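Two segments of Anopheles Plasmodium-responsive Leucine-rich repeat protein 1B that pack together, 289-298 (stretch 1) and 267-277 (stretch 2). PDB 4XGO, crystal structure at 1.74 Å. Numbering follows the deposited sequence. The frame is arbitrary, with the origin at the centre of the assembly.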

# COMPACT_ATOMS: atom_id res chain seq x y z
N LEU A 289 -8.21 44.14 9.25
CA LEU A 289 -7.17 43.82 10.22
C LEU A 289 -6.60 45.14 10.75
O LEU A 289 -6.67 46.17 10.09
CB LEU A 289 -6.06 42.99 9.59
CG LEU A 289 -6.33 41.55 9.15
CD1 LEU A 289 -5.10 40.98 8.47
CD2 LEU A 289 -6.76 40.66 10.32
N SER A 290 -6.04 45.10 11.96
CA SER A 290 -5.30 46.24 12.50
C SER A 290 -3.89 46.26 11.89
O SER A 290 -3.58 45.46 11.01
CB SER A 290 -5.22 46.15 14.02
OG SER A 290 -4.22 45.22 14.39
N THR A 291 -3.02 47.15 12.37
CA THR A 291 -1.69 47.31 11.78
C THR A 291 -0.60 46.53 12.52
O THR A 291 0.48 47.06 12.79
CB THR A 291 -1.30 48.80 11.75
OG1 THR A 291 -1.33 49.31 13.09
CG2 THR A 291 -2.26 49.61 10.89
N SER A 292 -0.88 45.26 12.84
CA SER A 292 0.04 44.43 13.62
C SER A 292 1.18 43.87 12.77
O SER A 292 0.96 43.41 11.65
CB SER A 292 -0.72 43.28 14.29
OG SER A 292 0.09 42.61 15.25
N HIS A 293 2.39 43.89 13.32
CA HIS A 293 3.59 43.40 12.64
C HIS A 293 3.84 41.90 12.84
O HIS A 293 4.84 41.37 12.36
CB HIS A 293 4.82 44.18 13.12
N THR A 294 2.93 41.21 13.54
CA THR A 294 3.10 39.79 13.86
C THR A 294 2.80 38.86 12.67
O THR A 294 3.27 37.72 12.65
CB THR A 294 2.21 39.40 15.06
OG1 THR A 294 2.34 40.39 16.09
CG2 THR A 294 2.59 38.05 15.62
N LEU A 295 2.05 39.34 11.69
CA LEU A 295 1.57 38.49 10.59
C LEU A 295 2.68 38.12 9.61
O LEU A 295 3.34 39.00 9.06
CB LEU A 295 0.43 39.20 9.87
CG LEU A 295 -0.53 38.37 9.02
CD1 LEU A 295 -1.23 37.30 9.84
CD2 LEU A 295 -1.55 39.31 8.39
N LYS A 296 2.91 36.82 9.42
CA LYS A 296 3.93 36.30 8.51
C LYS A 296 3.39 35.77 7.19
O LYS A 296 4.07 35.86 6.16
CB LYS A 296 4.68 35.14 9.16
CG LYS A 296 5.43 35.45 10.45
CD LYS A 296 6.63 34.51 10.60
CE LYS A 296 6.78 33.93 11.99
NZ LYS A 296 6.96 34.98 13.04
N ASN A 297 2.21 35.15 7.22
CA ASN A 297 1.59 34.63 6.02
C ASN A 297 0.08 34.87 6.07
O ASN A 297 -0.58 34.52 7.05
CB ASN A 297 1.92 33.16 5.81
CG ASN A 297 1.65 32.70 4.38
OD1 ASN A 297 1.07 33.44 3.58
ND2 ASN A 297 2.07 31.48 4.05
N LEU A 298 -0.43 35.51 5.03
CA LEU A 298 -1.85 35.83 4.91
C LEU A 298 -2.25 35.42 3.52
O LEU A 298 -1.63 35.87 2.55
CB LEU A 298 -2.07 37.34 5.08
CG LEU A 298 -3.47 37.91 4.84
CD1 LEU A 298 -4.45 37.39 5.89
CD2 LEU A 298 -3.46 39.43 4.89
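Stretch 2 267-277: NQAQFDKLQYL

Stretch 2 lies alongside stretch 1 and runs in the same direction. Each stretch closes with the start of a strand, at Tyr276 and Asn297, that runs on beyond it. This is the stacking of neighbouring turns expected of a leucine-rich repeat protein. The two stretches bury 752 Å² between them, both sides summed.

The start of stretch 2 is folded by three type I turns, Asn267 to Gln270, Ala269 to Asp272 and Phe271 to Leu274. Each is closed by a backbone hydrogen bond: Gln270 N to Asn267 O at 3.1 Å, Asp272 N to Ala269 O at 3.2 Å, and Leu274 N to Phe271 O at 3.2 Å. The chain is extended at Tyr276 and Leu277. Along the stretches the CA atoms draw closer, from 7.1 Å for Leu289 and Phe271 to 4.2 Å for Leu295 and Gln275, and are 4.8 Å apart at Asn297 and Tyr276.

Gln275, Leu277 and Asp272 give the most surface to the contact. Gln275 sits just before the strand. Its O accepts two hydrogen bonds, from Lys296 N at 2.7 Å and from Asn297 N at 3.1 Å. One carbonyl thus holds two successive amides of stretch 1. Its side chain is extended at chi2 (t). Gln275 CG lies 3.6 Å from Thr294 CG2, and Gln275 OE1 takes a weak hydrogen bond from Lys296 NZ at 3.4 Å.

Leu277 continues the parallel pairing. Its N donates to Asn297 O at 3.0 Å. The same Asn297 O also receives a CA-H...O contact from Tyr276 CA at 3.4 Å. A second such contact joins Leu298 CA to Leu277 O at 3.2 Å. Asn297 pairs with Tyr276, and their side chains share one face of the sheet. Leu298 pairs with Leu277, and theirs share the other. Leu277 CD2 is 3.8 Å from Leu298 CD1 and 4.2 Å from Leu289 CD2. Leu277 CB is 4.2 Å from Leu295 CD1. Leu277 therefore touches three leucines of stretch 1. Leu289 CD2 also meets the edge of the Phe271 ring, 3.8 Å from Phe271 CD2. Lys296 CB lies over one face of the Tyr276 ring, and Lys296 CE comes within 3.7 Å of Tyr276 OH. Asn297 CB is 3.6 Å from Tyr276 CD2.

Asp272 makes polar contacts with the first part of stretch 1. Its CA-to-CB bond points sideways, but the carboxylate comes nearer to stretch 1. Ser290 OG donates to Asp272 OD1 in a very short hydrogen bond of 2.4 Å. Water 1 also bridges the two residues. It donates to Asp272 OD1 at 2.9 Å and accepts from Ser290 N at 3.1 Å. The backbone of Asp272 takes part as well. Asp272 O accepts from Ser292 OG at 2.6 Å and, weakly, from Thr294 OG1 at 3.3 Å. The CA-to-CB bonds of Thr291 and His293 point away from stretch 2, and their modelled atoms make no contact with it.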

# COMPACT_ATOMS: atom_id res chain seq x y z
N ASN A 267 -13.70 41.89 16.67
CA ASN A 267 -13.33 43.18 17.28
C ASN A 267 -11.95 43.65 16.80
O ASN A 267 -11.17 42.85 16.25
CB ASN A 267 -13.48 43.19 18.81
CG ASN A 267 -12.79 42.03 19.49
OD1 ASN A 267 -11.78 41.50 19.01
ND2 ASN A 267 -13.34 41.62 20.63
N GLN A 268 -11.65 44.93 16.99
CA GLN A 268 -10.49 45.57 16.35
C GLN A 268 -9.18 44.79 16.52
O GLN A 268 -8.42 44.62 15.56
CB GLN A 268 -10.32 47.01 16.86
CG GLN A 268 -9.21 47.81 16.18
CD GLN A 268 -9.38 47.93 14.68
N ALA A 269 -8.93 44.31 17.74
CA ALA A 269 -7.65 43.69 18.10
C ALA A 269 -7.67 42.16 18.10
O ALA A 269 -6.66 41.53 18.41
CB ALA A 269 -7.21 44.20 19.47
N GLN A 270 -8.80 41.56 17.75
CA GLN A 270 -8.98 40.11 17.78
C GLN A 270 -7.80 39.30 17.23
O GLN A 270 -7.43 38.27 17.81
CB GLN A 270 -10.24 39.73 16.99
CG GLN A 270 -10.60 38.25 17.02
CD GLN A 270 -11.10 37.78 18.38
OE1 GLN A 270 -11.72 38.54 19.12
NE2 GLN A 270 -10.85 36.51 18.68
N PHE A 271 -7.25 39.74 16.09
CA PHE A 271 -6.29 38.94 15.33
C PHE A 271 -4.85 39.48 15.39
O PHE A 271 -4.00 39.03 14.63
CB PHE A 271 -6.72 38.83 13.85
CG PHE A 271 -8.01 38.05 13.62
CD1 PHE A 271 -8.45 37.08 14.52
CD2 PHE A 271 -8.75 38.27 12.47
CE1 PHE A 271 -9.62 36.37 14.28
CE2 PHE A 271 -9.91 37.56 12.23
CZ PHE A 271 -10.35 36.62 13.14
N ASP A 272 -4.58 40.42 16.31
CA ASP A 272 -3.25 41.06 16.42
C ASP A 272 -2.08 40.11 16.68
O ASP A 272 -0.94 40.42 16.31
CB ASP A 272 -3.25 42.13 17.53
CG ASP A 272 -3.95 43.40 17.12
OD1 ASP A 272 -4.46 43.45 15.98
OD2 ASP A 272 -4.01 44.35 17.94
N LYS A 273 -2.34 38.97 17.31
CA LYS A 273 -1.27 38.00 17.61
C LYS A 273 -1.17 36.80 16.64
O LYS A 273 -0.28 35.95 16.79
CB LYS A 273 -1.39 37.54 19.07
CG LYS A 273 -1.13 38.68 20.05
CD LYS A 273 -1.39 38.29 21.49
N LEU A 274 -2.03 36.74 15.64
CA LEU A 274 -1.90 35.71 14.61
C LEU A 274 -0.64 35.91 13.80
O LEU A 274 -0.29 37.03 13.48
CB LEU A 274 -3.08 35.72 13.63
CG LEU A 274 -4.41 35.22 14.16
CD1 LEU A 274 -5.41 35.32 13.02
CD2 LEU A 274 -4.32 33.79 14.67
N GLN A 275 0.02 34.81 13.48
CA GLN A 275 1.12 34.83 12.52
C GLN A 275 0.74 34.29 11.15
O GLN A 275 1.30 34.72 10.13
CB GLN A 275 2.29 34.01 13.09
CG GLN A 275 2.83 34.63 14.37
CD GLN A 275 3.89 33.79 15.03
OE1 GLN A 275 4.56 32.98 14.39
NE2 GLN A 275 4.05 33.97 16.34
N TYR A 276 -0.21 33.35 11.12
CA TYR A 276 -0.62 32.71 9.88
C TYR A 276 -2.15 32.74 9.83
O TYR A 276 -2.81 32.25 10.74
CB TYR A 276 -0.12 31.28 9.82
CG TYR A 276 1.38 31.18 9.93
CD1 TYR A 276 2.00 31.17 11.16
CD2 TYR A 276 2.17 31.12 8.79
CE1 TYR A 276 3.38 31.07 11.27
CE2 TYR A 276 3.55 31.03 8.88
CZ TYR A 276 4.15 31.01 10.12
OH TYR A 276 5.53 30.92 10.23
N LEU A 277 -2.69 33.36 8.78
CA LEU A 277 -4.14 33.47 8.62
C LEU A 277 -4.46 33.14 7.19
O LEU A 277 -3.98 33.84 6.27
CB LEU A 277 -4.60 34.88 8.96
CG LEU A 277 -6.09 35.21 8.75
CD1 LEU A 277 -6.96 34.28 9.56
CD2 LEU A 277 -6.37 36.65 9.13
O HOH W 1 -5.07 42.47 13.31